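Local coordinates for protein Ika8 (PDB 6G6O) that is a computationally designed, symmetrical eight-bladed beta-propeller built from WD40-type repeats, with no natural function assigned to it, at residues A100-K105 against L141-N146. Numbering follows the deposited sequence.
Sequences ALAFSK and LQFKDN
Ala100, Ala102 and Ser104 face Leu141 and Phe143 across two strands that run nearly parallel, their axes 12° apart and 6.3 Å from each other at closest approach. The strands belong to different sheets and meet mainly through side chains, without hydrogen bonds between the two strands; Ala102 makes its backbone hydrogen bonds with Val109 and Gln142 with Val149, each within its own sheet. The small residues of 100-105 alternate with Leu101 and Phe103, which point away, and the larger Leu141 and Phe143 pack against the small residues. Leu141 packs alongside Ala100, CB to CB at 3.7 Å, with its CG and CD1 lying against the same methyl. Ala102 CB then sits 3.6 Å from Phe143 CB, near the plane of the ring and at its edge. With CG anti to the backbone N (chi1 163°), the Phe143 ring extends on toward Ser104, whose CB approaches CE2 obliquely at 3.5 Å. Val148 of its own sheet and Ile107 of the other also touch the Phe143 side chain. An alanine in place of Phe143 would probably open a gap beside Ser104 and leave Ile107 and Val148 without their shared aromatic partner. Just past the C-terminal ends of the strands, Lys105 NZ and Asp145 OD1 stand 4.9 Å apart, opposite charges not in direct contact. Such face-to-face packing of the first, innermost strands of successive four-stranded antiparallel blades, around the central channel, is characteristic of the WD40 beta-propeller.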
loop_
_atom_site.group_PDB
_atom_site.type_symbol
_atom_site.label_atom_id
_atom_site.label_comp_id
_atom_site.label_asym_id
_atom_site.label_seq_id
_atom_site.Cartn_x
_atom_site.Cartn_y
_atom_site.Cartn_z
ATOM N N ALA A 100 2.986 -2.669 -8.314
ATOM C CA ALA A 100 2.557 -3.319 -7.087
ATOM C C ALA A 100 3.637 -4.287 -6.636
ATOM O O ALA A 100 4.262 -4.962 -7.459
ATOM C CB ALA A 100 1.228 -4.056 -7.273
ATOM N N LEU A 101 3.851 -4.342 -5.326
ATOM C CA LEU A 101 4.816 -5.244 -4.720
ATOM C C LEU A 101 4.168 -5.947 -3.540
ATOM O O LEU A 101 3.411 -5.337 -2.779
ATOM C CB LEU A 101 6.074 -4.496 -4.257
ATOM C CG LEU A 101 7.160 -4.228 -5.300
ATOM C CD1 LEU A 101 8.371 -3.592 -4.649
ATOM C CD2 LEU A 101 7.551 -5.511 -6.004
ATOM N N ALA A 102 4.455 -7.236 -3.406
ATOM C CA ALA A 102 4.042 -8.019 -2.255
ATOM C C ALA A 102 5.236 -8.825 -1.778
ATOM O O ALA A 102 6.037 -9.300 -2.589
ATOM C CB ALA A 102 2.865 -8.944 -2.586
ATOM N N PHE A 103 5.363 -8.962 -0.462
ATOM C CA PHE A 103 6.517 -9.619 0.140
ATOM C C PHE A 103 6.030 -10.466 1.303
ATOM O O PHE A 103 5.446 -9.940 2.255
ATOM C CB PHE A 103 7.551 -8.587 0.606
ATOM C CG PHE A 103 8.908 -9.163 0.899
ATOM C CD1 PHE A 103 9.204 -10.481 0.598
ATOM C CD2 PHE A 103 9.891 -8.376 1.474
ATOM C CE1 PHE A 103 10.452 -11.004 0.871
ATOM C CE2 PHE A 103 11.141 -8.892 1.748
ATOM C CZ PHE A 103 11.422 -10.208 1.446
ATOM N N SER A 104 6.259 -11.774 1.216
ATOM C CA SER A 104 5.877 -12.700 2.270
ATOM C C SER A 104 6.853 -13.866 2.259
ATOM O O SER A 104 7.194 -14.385 1.192
ATOM C CB SER A 104 4.438 -13.195 2.090
ATOM O OG SER A 104 4.003 -13.932 3.220
ATOM N N LYS A 105 7.300 -14.263 3.453
ATOM C CA LYS A 105 8.305 -15.308 3.609
ATOM C C LYS A 105 9.534 -14.982 2.770
ATOM O O LYS A 105 10.169 -13.942 2.974
ATOM C CB LYS A 105 7.728 -16.677 3.234
ATOM C CG LYS A 105 7.215 -17.477 4.425
ATOM C CD LYS A 105 5.947 -16.861 4.999
ATOM C CE LYS A 105 5.283 -17.775 6.021
ATOM N NZ LYS A 105 4.876 -19.084 5.440
ATOM N N LEU A 141 -2.138 -5.741 -4.860
ATOM C CA LEU A 141 -1.433 -7.018 -4.759
ATOM C C LEU A 141 -1.361 -7.421 -3.293
ATOM O O LEU A 141 -0.644 -6.788 -2.513
ATOM C CB LEU A 141 -0.033 -6.920 -5.358
ATOM C CG LEU A 141 0.262 -7.639 -6.676
ATOM C CD1 LEU A 141 1.754 -7.902 -6.800
ATOM C CD2 LEU A 141 -0.521 -8.936 -6.780
ATOM N N GLN A 142 -2.089 -8.471 -2.925
ATOM C CA GLN A 142 -2.003 -9.064 -1.598
ATOM C C GLN A 142 -1.574 -10.516 -1.739
ATOM O O GLN A 142 -2.128 -11.254 -2.560
ATOM C CB GLN A 142 -3.338 -8.970 -0.854
ATOM C CG GLN A 142 -3.750 -7.548 -0.498
ATOM C CD GLN A 142 -2.737 -6.841 0.385
ATOM O OE1 GLN A 142 -2.055 -7.466 1.196
ATOM N NE2 GLN A 142 -2.636 -5.525 0.227
ATOM N N PHE A 143 -0.590 -10.922 -0.940
ATOM C CA PHE A 143 0.011 -12.243 -1.065
ATOM C C PHE A 143 0.256 -12.817 0.322
ATOM O O PHE A 143 1.049 -12.267 1.092
ATOM C CB PHE A 143 1.316 -12.167 -1.863
ATOM C CG PHE A 143 2.202 -13.363 -1.701
ATOM C CD1 PHE A 143 1.709 -14.643 -1.884
ATOM C CD2 PHE A 143 3.539 -13.205 -1.379
ATOM C CE1 PHE A 143 2.527 -15.742 -1.734
ATOM C CE2 PHE A 143 4.360 -14.300 -1.231
ATOM C CZ PHE A 143 3.854 -15.571 -1.410
ATOM N N LYS A 144 -0.432 -13.916 0.635
ATOM C CA LYS A 144 -0.247 -14.643 1.883
ATOM C C LYS A 144 -0.454 -16.128 1.619
ATOM O O LYS A 144 -1.293 -16.502 0.795
ATOM C CB LYS A 144 -1.222 -14.179 2.978
ATOM C CG LYS A 144 -1.229 -12.684 3.259
ATOM C CD LYS A 144 -2.648 -12.136 3.320
ATOM C CE LYS A 144 -2.665 -10.621 3.169
ATOM N NZ LYS A 144 -4.051 -10.082 3.061
ATOM N N ASP A 145 0.317 -16.961 2.319
ATOM C CA ASP A 145 0.117 -18.412 2.342
ATOM C C ASP A 145 0.114 -19.009 0.936
ATOM O O ASP A 145 -0.778 -19.770 0.558
ATOM C CB ASP A 145 -1.173 -18.768 3.083
ATOM C CG ASP A 145 -1.035 -18.641 4.586
ATOM O OD1 ASP A 145 -0.049 -19.171 5.141
ATOM O OD2 ASP A 145 -1.912 -18.010 5.213
ATOM N N ASN A 146 1.135 -18.654 0.156
ATOM C CA ASN A 146 1.306 -19.126 -1.218
ATOM C C ASN A 146 0.102 -18.809 -2.100
ATOM O O ASN A 146 -0.100 -19.453 -3.134
ATOM C CB ASN A 146 1.604 -20.630 -1.256
ATOM C CG ASN A 146 3.076 -20.939 -1.065
ATOM O OD1 ASN A 146 3.939 -20.317 -1.685
ATOM N ND2 ASN A 146 3.371 -21.907 -0.204
#